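Local coordinates for Cd1 (Flavonifractor plautii, PDB 7D39), which probably reduces the C-ring double bond of flavones and flavonols with its bound flavin mononucleotide, acting as an ene-reductase that starts their breakdown in gut bacteria, at residues Gly229-Glu241 and Phe251-Asp263. Residues are numbered along the deposited sequence; the frame is centred on the assembly and turned at random.
Sequences GKAICCLCGLEGE and FTFPAEQLEHAHD
Leu238 reaches Phe253 because two first torsions converge: CG of Leu238 lies beside its own backbone N (chi1 -76°), while CG of Phe253 sits between backbone N and carbonyl carbon (chi1 56°). Methyl CD1 of Leu238 thereby rests over one face of the Phe253 ring, 3.9 Å from its centroid and close to the ring normal, a CH-pi contact. Leu238 CD2 packs 3.6 Å from Gln257 CB and also meets Ala261 CB, so the 3-10 segment 255-259 and the turn after it lie against this leucine.

Gln257, bent at chi2, carries its amide back over the strand at Glu239, where OE1 accepts the backbone N-H of Glu239 at 3.0 Å. The donor stands 43° out of the amide carbonyl plane, so this bond does not use a lone pair; a water donates to the same OE1 and to Gly237 O, giving the oxygen a second partner.

At the turn 234-237, His262 N gives a nearly straight bond to Cys236 O at 2.8 Å. The imidazole lies across the turn, with Gly237 CA 3.8 Å from the centroid of the His262 ring and over its face.

At the other end, Glu241 and Thr252 form an antiparallel hydrogen-bonded pair with both backbone bonds made, Glu241 N to Thr252 O measuring 2.8 Å. Beside it the Phe251 ring directs its edge at Ala231 O, 3.5 Å from CE1, and meets Phe224 of strand 224-227, at the opposite edge of the four-stranded sheet. Cys233 and Cys236 are both modelled as bonded to Cys219 SG, which cannot hold simultaneously, so the pairing is doubtful. The CxxC turn, clustered with Cys216 and Cys219, resembles the knuckle of a zinc-ribbon-like module, with no metal modelled, packed against helix 153-162 of the flavodoxin-like domain.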
ATOM      1  N   GLY A 229      -3.985   3.379  27.590  1.00 41.01           N
ATOM      2  CA  GLY A 229      -5.376   3.268  27.296  1.00 36.52           C
ATOM      3  C   GLY A 229      -5.743   3.231  25.855  1.00 47.75           C
ATOM      4  O   GLY A 229      -6.898   3.322  25.538  1.00 48.03           O
ATOM      5  N   LYS A 230      -4.764   3.095  24.972  1.00 46.82           N
ATOM      6  CA  LYS A 230      -5.043   3.076  23.553  1.00 45.13           C
ATOM      7  C   LYS A 230      -3.990   2.349  22.716  1.00 39.84           C
ATOM      8  O   LYS A 230      -2.884   2.787  22.576  1.00 37.81           O
ATOM      9  CB  LYS A 230      -5.223   4.495  23.056  1.00 42.61           C
ATOM     10  CG  LYS A 230      -6.024   4.578  21.798  1.00 42.47           C
ATOM     11  CD  LYS A 230      -5.783   5.891  21.128  1.00 49.35           C
ATOM     12  CE  LYS A 230      -6.300   7.017  21.983  1.00 55.94           C
ATOM     13  NZ  LYS A 230      -7.069   7.935  21.131  1.00 61.20           N
ATOM     14  N   ALA A 231      -4.380   1.243  22.147  1.00 36.52           N
ATOM     15  CA  ALA A 231      -3.554   0.580  21.189  1.00 33.45           C
ATOM     16  C   ALA A 231      -4.099   0.840  19.797  1.00 32.19           C
ATOM     17  O   ALA A 231      -5.237   0.593  19.515  1.00 35.90           O
ATOM     18  CB  ALA A 231      -3.475  -0.886  21.503  1.00 30.49           C
ATOM     19  N   ILE A 232      -3.260   1.372  18.940  1.00 28.98           N
ATOM     20  CA  ILE A 232      -3.637   1.653  17.581  1.00 31.47           C
ATOM     21  C   ILE A 232      -2.971   0.719  16.595  1.00 30.91           C
ATOM     22  O   ILE A 232      -1.791   0.558  16.589  1.00 25.64           O
ATOM     23  CB  ILE A 232      -3.336   3.097  17.200  1.00 30.45           C
ATOM     24  CG1 ILE A 232      -3.805   4.025  18.305  1.00 31.57           C
ATOM     25  CG2 ILE A 232      -3.976   3.420  15.862  1.00 26.60           C
ATOM     26  CD1 ILE A 232      -3.740   5.485  17.962  1.00 29.04           C
ATOM     27  N   CYS A 233      -3.776   0.109  15.772  1.00 28.98           N
ATOM     28  CA  CYS A 233      -3.271  -0.652  14.693  1.00 27.10           C
ATOM     29  C   CYS A 233      -2.554   0.226  13.684  1.00 26.55           C
ATOM     30  O   CYS A 233      -3.061   1.217  13.282  1.00 28.56           O
ATOM     31  CB  CYS A 233      -4.365  -1.369  14.007  1.00 29.10           C
ATOM     32  SG  CYS A 233      -3.570  -2.355  12.788  1.00 27.57           S
ATOM     33  N   CYS A 234      -1.361  -0.160  13.297  1.00 32.40           N
ATOM     34  CA  CYS A 234      -0.559   0.711  12.438  1.00 22.84           C
ATOM     35  C   CYS A 234      -0.985   0.671  10.972  1.00 22.37           C
ATOM     36  O   CYS A 234      -0.642   1.583  10.218  1.00 25.70           O
ATOM     37  CB  CYS A 234       0.914   0.348  12.555  1.00 25.15           C
ATOM     38  SG  CYS A 234       1.647   0.944  14.060  1.00 26.12           S
ATOM     39  N   LEU A 235      -1.736  -0.337  10.549  1.00 23.26           N
ATOM     40  CA  LEU A 235      -2.227  -0.399   9.166  1.00 24.24           C
ATOM     41  C   LEU A 235      -3.589   0.279   9.062  1.00 28.93           C
ATOM     42  O   LEU A 235      -3.736   1.292   8.380  1.00 24.91           O
ATOM     43  CB  LEU A 235      -2.305  -1.853   8.685  1.00 22.79           C
ATOM     44  CG  LEU A 235      -2.790  -2.049   7.244  1.00 23.08           C
ATOM     45  CD1 LEU A 235      -1.992  -1.174   6.270  1.00 21.64           C
ATOM     46  CD2 LEU A 235      -2.698  -3.521   6.831  1.00 22.91           C
ATOM     47  N   CYS A 236      -4.593  -0.279   9.740  1.00 31.74           N
ATOM     48  CA  CYS A 236      -5.977   0.120   9.539  1.00 31.54           C
ATOM     49  C   CYS A 236      -6.450   1.201  10.514  1.00 31.04           C
ATOM     50  O   CYS A 236      -7.522   1.777  10.311  1.00 25.18           O
ATOM     51  CB  CYS A 236      -6.871  -1.128   9.612  1.00 29.21           C
ATOM     52  SG  CYS A 236      -7.200  -1.894  11.239  1.00 31.93           S
ATOM     53  N   GLY A 237      -5.679   1.506  11.553  1.00 31.67           N
ATOM     54  CA  GLY A 237      -5.990   2.637  12.397  1.00 31.12           C
ATOM     55  C   GLY A 237      -7.066   2.409  13.429  1.00 34.97           C
ATOM     56  O   GLY A 237      -7.398   3.350  14.163  1.00 31.48           O
ATOM     57  N   LEU A 238      -7.635   1.207  13.504  1.00 33.71           N
ATOM     58  CA  LEU A 238      -8.563   0.898  14.578  1.00 33.87           C
ATOM     59  C   LEU A 238      -7.893   1.159  15.919  1.00 32.97           C
ATOM     60  O   LEU A 238      -6.713   0.857  16.108  1.00 36.13           O
ATOM     61  CB  LEU A 238      -9.025  -0.556  14.484  1.00 29.76           C
ATOM     62  CG  LEU A 238     -10.058  -0.860  13.399  1.00 33.50           C
ATOM     63  CD1 LEU A 238     -10.161  -2.344  13.137  1.00 31.66           C
ATOM     64  CD2 LEU A 238     -11.417  -0.309  13.790  1.00 34.05           C
ATOM     65  N   GLU A 239      -8.649   1.750  16.836  1.00 31.25           N
ATOM     66  CA  GLU A 239      -8.184   2.097  18.179  1.00 40.27           C
ATOM     67  C   GLU A 239      -8.856   1.174  19.192  1.00 42.40           C
ATOM     68  O   GLU A 239     -10.088   1.093  19.251  1.00 42.99           O
ATOM     69  CB  GLU A 239      -8.487   3.565  18.487  1.00 36.24           C
ATOM     70  CG  GLU A 239      -8.174   4.489  17.304  1.00 31.88           C
ATOM     71  CD  GLU A 239      -8.074   5.963  17.679  1.00 37.88           C
ATOM     72  OE1 GLU A 239      -8.589   6.367  18.742  1.00 44.77           O
ATOM     73  OE2 GLU A 239      -7.467   6.720  16.897  1.00 39.80           O
ATOM     74  N   GLY A 240      -8.052   0.473  19.980  1.00 38.34           N
ATOM     75  CA  GLY A 240      -8.614  -0.499  20.891  1.00 37.06           C
ATOM     76  C   GLY A 240      -7.662  -0.912  21.985  1.00 33.48           C
ATOM     77  O   GLY A 240      -7.040  -0.066  22.624  1.00 37.21           O
ATOM     78  N   GLU A 241      -7.523  -2.213  22.199  1.00 34.09           N
ATOM     79  CA  GLU A 241      -6.778  -2.705  23.344  1.00 38.10           C
ATOM     80  C   GLU A 241      -6.028  -3.973  22.969  1.00 34.56           C
ATOM     81  O   GLU A 241      -6.580  -4.864  22.318  1.00 42.11           O
ATOM     82  CB  GLU A 241      -7.722  -2.973  24.516  1.00 41.94           C
ATOM     83  CG  GLU A 241      -7.063  -3.578  25.728  1.00 48.67           C
ATOM     84  CD  GLU A 241      -7.885  -3.358  26.994  1.00 54.85           C
ATOM     85  OE1 GLU A 241      -9.136  -3.400  26.921  1.00 51.63           O
ATOM     86  OE2 GLU A 241      -7.274  -3.127  28.057  1.00 54.04           O
ATOM     87  N   PHE A 251      -6.222  -8.508  19.883  1.00 38.82           N
ATOM     88  CA  PHE A 251      -6.576  -7.100  19.716  1.00 40.59           C
ATOM     89  C   PHE A 251      -8.089  -6.946  19.660  1.00 39.64           C
ATOM     90  O   PHE A 251      -8.738  -7.522  18.783  1.00 38.94           O
ATOM     91  CB  PHE A 251      -5.915  -6.531  18.452  1.00 38.10           C
ATOM     92  CG  PHE A 251      -6.204  -5.077  18.200  1.00 31.39           C
ATOM     93  CD1 PHE A 251      -5.787  -4.108  19.094  1.00 34.55           C
ATOM     94  CD2 PHE A 251      -6.869  -4.682  17.053  1.00 31.41           C
ATOM     95  CE1 PHE A 251      -6.045  -2.766  18.858  1.00 35.99           C
ATOM     96  CE2 PHE A 251      -7.131  -3.343  16.811  1.00 33.26           C
ATOM     97  CZ  PHE A 251      -6.716  -2.385  17.718  1.00 32.41           C
ATOM     98  N   THR A 252      -8.647  -6.160  20.585  1.00 40.61           N
ATOM     99  CA  THR A 252     -10.076  -5.884  20.615  1.00 40.07           C
ATOM    100  C   THR A 252     -10.335  -4.392  20.431  1.00 39.98           C
ATOM    101  O   THR A 252      -9.471  -3.549  20.689  1.00 34.75           O
ATOM    102  CB  THR A 252     -10.726  -6.359  21.924  1.00 40.80           C
ATOM    103  OG1 THR A 252     -10.033  -5.794  23.044  1.00 42.98           O
ATOM    104  CG2 THR A 252     -10.691  -7.883  22.018  1.00 39.01           C
ATOM    105  N   PHE A 253     -11.551  -4.074  19.999  1.00 39.48           N
ATOM    106  CA  PHE A 253     -11.936  -2.699  19.717  1.00 40.21           C
ATOM    107  C   PHE A 253     -13.454  -2.615  19.706  1.00 44.93           C
ATOM    108  O   PHE A 253     -14.134  -3.605  19.403  1.00 44.27           O
ATOM    109  CB  PHE A 253     -11.366  -2.222  18.376  1.00 39.62           C
ATOM    110  CG  PHE A 253     -11.746  -3.094  17.218  1.00 39.24           C
ATOM    111  CD1 PHE A 253     -12.880  -2.823  16.475  1.00 33.85           C
ATOM    112  CD2 PHE A 253     -10.966  -4.188  16.877  1.00 39.31           C
ATOM    113  CE1 PHE A 253     -13.226  -3.620  15.411  1.00 35.01           C
ATOM    114  CE2 PHE A 253     -11.302  -4.991  15.811  1.00 36.50           C
ATOM    115  CZ  PHE A 253     -12.432  -4.709  15.077  1.00 36.78           C
ATOM    116  N   PRO A 254     -13.973  -1.494  20.133  1.00 45.56           N
ATOM    117  CA  PRO A 254     -15.403  -1.274  20.129  1.00 46.22           C
ATOM    118  C   PRO A 254     -15.812  -1.348  18.722  1.00 56.12           C
ATOM    119  O   PRO A 254     -15.248  -0.692  17.900  1.00 69.18           O
ATOM    120  CB  PRO A 254     -15.535   0.145  20.620  1.00 45.61           C
ATOM    121  CG  PRO A 254     -14.216   0.751  20.436  1.00 44.72           C
ATOM    122  CD  PRO A 254     -13.252  -0.345  20.662  1.00 47.71           C
ATOM    123  N   ALA A 255     -16.911  -2.005  18.441  1.00 59.17           N
ATOM    124  CA  ALA A 255     -17.326  -2.268  17.071  1.00 55.30           C
ATOM    125  C   ALA A 255     -17.631  -1.038  16.250  1.00 51.47           C
ATOM    126  O   ALA A 255     -17.664  -1.054  15.063  1.00 51.31           O
ATOM    127  CB  ALA A 255     -18.541  -3.150  17.077  1.00 42.50           C
ATOM    128  N   GLU A 256     -17.940   0.019  16.926  1.00 49.49           N
ATOM    129  CA  GLU A 256     -18.236   1.279  16.253  1.00 54.77           C
ATOM    130  C   GLU A 256     -16.996   1.862  15.579  1.00 58.19           C
ATOM    131  O   GLU A 256     -17.113   2.613  14.603  1.00 52.20           O
ATOM    132  CB  GLU A 256     -18.836   2.270  17.256  1.00 61.54           C
ATOM    133  CG  GLU A 256     -19.247   3.608  16.661  1.00 67.82           C
ATOM    134  CD  GLU A 256     -18.092   4.590  16.579  1.00 76.08           C
ATOM    135  OE1 GLU A 256     -18.219   5.611  15.861  1.00 73.48           O
ATOM    136  OE2 GLU A 256     -17.053   4.335  17.231  1.00 83.54           O
ATOM    137  N   GLN A 257     -15.801   1.530  16.083  1.00 58.87           N
ATOM    138  CA  GLN A 257     -14.567   1.970  15.438  1.00 48.20           C
ATOM    139  C   GLN A 257     -14.499   1.523  13.982  1.00 44.15           C
ATOM    140  O   GLN A 257     -13.818   2.159  13.172  1.00 36.68           O
ATOM    141  CB  GLN A 257     -13.352   1.438  16.205  1.00 46.04           C
ATOM    142  CG  GLN A 257     -12.864   2.337  17.326  1.00 44.25           C
ATOM    143  CD  GLN A 257     -12.081   3.539  16.812  1.00 45.86           C
ATOM    144  OE1 GLN A 257     -11.090   3.391  16.093  1.00 41.03           O
ATOM    145  NE2 GLN A 257     -12.520   4.734  17.184  1.00 35.93           N
ATOM    146  N   LEU A 258     -15.191   0.433  13.628  1.00 39.38           N
ATOM    147  CA  LEU A 258     -15.173  -0.034  12.246  1.00 39.06           C
ATOM    148  C   LEU A 258     -15.566   1.065  11.272  1.00 40.49           C
ATOM    149  O   LEU A 258     -15.082   1.097  10.140  1.00 43.79           O
ATOM    150  CB  LEU A 258     -16.111  -1.224  12.086  1.00 43.98           C
ATOM    151  CG  LEU A 258     -15.411  -2.571  12.188  1.00 47.87           C
ATOM    152  CD1 LEU A 258     -16.426  -3.705  12.170  1.00 49.98           C
ATOM    153  CD2 LEU A 258     -14.420  -2.709  11.055  1.00 37.80           C
ATOM    154  N   GLU A 259     -16.458   1.957  11.688  1.00 36.01           N
ATOM    155  CA  GLU A 259     -16.841   3.088  10.858  1.00 35.33           C
ATOM    156  C   GLU A 259     -15.676   4.012  10.547  1.00 32.61           C
ATOM    157  O   GLU A 259     -15.753   4.779   9.583  1.00 35.04           O
ATOM    158  CB  GLU A 259     -17.934   3.895  11.561  1.00 39.95           C
ATOM    159  CG  GLU A 259     -19.297   3.262  11.515  1.00 58.22           C
ATOM    160  CD  GLU A 259     -20.338   4.272  11.114  1.00 75.27           C
ATOM    161  OE1 GLU A 259     -21.064   4.018  10.126  1.00 84.57           O
ATOM    162  OE2 GLU A 259     -20.401   5.338  11.765  1.00 73.32           O
ATOM    163  N   HIS A 260     -14.628   4.000  11.366  1.00 38.95           N
ATOM    164  CA  HIS A 260     -13.505   4.911  11.201  1.00 37.54           C
ATOM    165  C   HIS A 260     -12.293   4.249  10.568  1.00 34.97           C
ATOM    166  O   HIS A 260     -11.343   4.952  10.202  1.00 29.40           O
ATOM    167  CB  HIS A 260     -13.118   5.509  12.556  1.00 38.75           C
ATOM    168  CG  HIS A 260     -14.210   6.317  13.179  1.00 45.01           C
ATOM    169  ND1 HIS A 260     -14.253   7.693  13.104  1.00 46.26           N
ATOM    170  CD2 HIS A 260     -15.324   5.942  13.853  1.00 41.16           C
ATOM    171  CE1 HIS A 260     -15.338   8.131  13.718  1.00 45.65           C
ATOM    172  NE2 HIS A 260     -16.005   7.088  14.182  1.00 46.89           N
ATOM    173  N   ALA A 261     -12.316   2.927  10.413  1.00 33.25           N
ATOM    174  CA  ALA A 261     -11.148   2.185   9.952  1.00 30.36           C
ATOM    175  C   ALA A 261     -10.646   2.717   8.614  1.00 28.90           C
ATOM    176  O   ALA A 261     -11.427   2.900   7.677  1.00 37.53           O
ATOM    177  CB  ALA A 261     -11.492   0.698   9.841  1.00 30.57           C
ATOM    178  N   HIS A 262      -9.325   2.921   8.516  1.00 28.62           N
ATOM    179  CA  HIS A 262      -8.715   3.630   7.394  1.00 27.81           C
ATOM    180  C   HIS A 262      -8.858   2.905   6.065  1.00 27.61           C
ATOM    181  O   HIS A 262      -8.616   3.514   5.019  1.00 23.66           O
ATOM    182  CB  HIS A 262      -7.228   3.871   7.656  1.00 25.83           C
ATOM    183  CG  HIS A 262      -6.942   4.704   8.866  1.00 28.90           C
ATOM    184  ND1 HIS A 262      -7.932   5.238   9.667  1.00 30.60           N
ATOM    185  CD2 HIS A 262      -5.767   5.089   9.414  1.00 23.12           C
ATOM    186  CE1 HIS A 262      -7.375   5.929  10.649  1.00 28.98           C
ATOM    187  NE2 HIS A 262      -6.061   5.849  10.518  1.00 30.77           N
ATOM    188  N   ASP A 263      -9.206   1.625   6.069  1.00 24.73           N
ATOM    189  CA  ASP A 263      -9.316   0.861   4.833  1.00 32.29           C
ATOM    190  C   ASP A 263     -10.765   0.519   4.497  1.00 33.76           C
ATOM    191  O   ASP A 263     -11.016  -0.438   3.763  1.00 33.28           O
ATOM    192  CB  ASP A 263      -8.473  -0.414   4.919  1.00 32.48           C
ATOM    193  CG  ASP A 263      -8.950  -1.345   6.008  1.00 35.73           C
ATOM    194  OD1 ASP A 263      -9.722  -0.878   6.867  1.00 33.80           O
ATOM    195  OD2 ASP A 263      -8.568  -2.535   6.003  1.00 38.75           O
TER
HETATM  196  O   HOH W   1      -9.872   4.641  13.544  1.00 47.29           O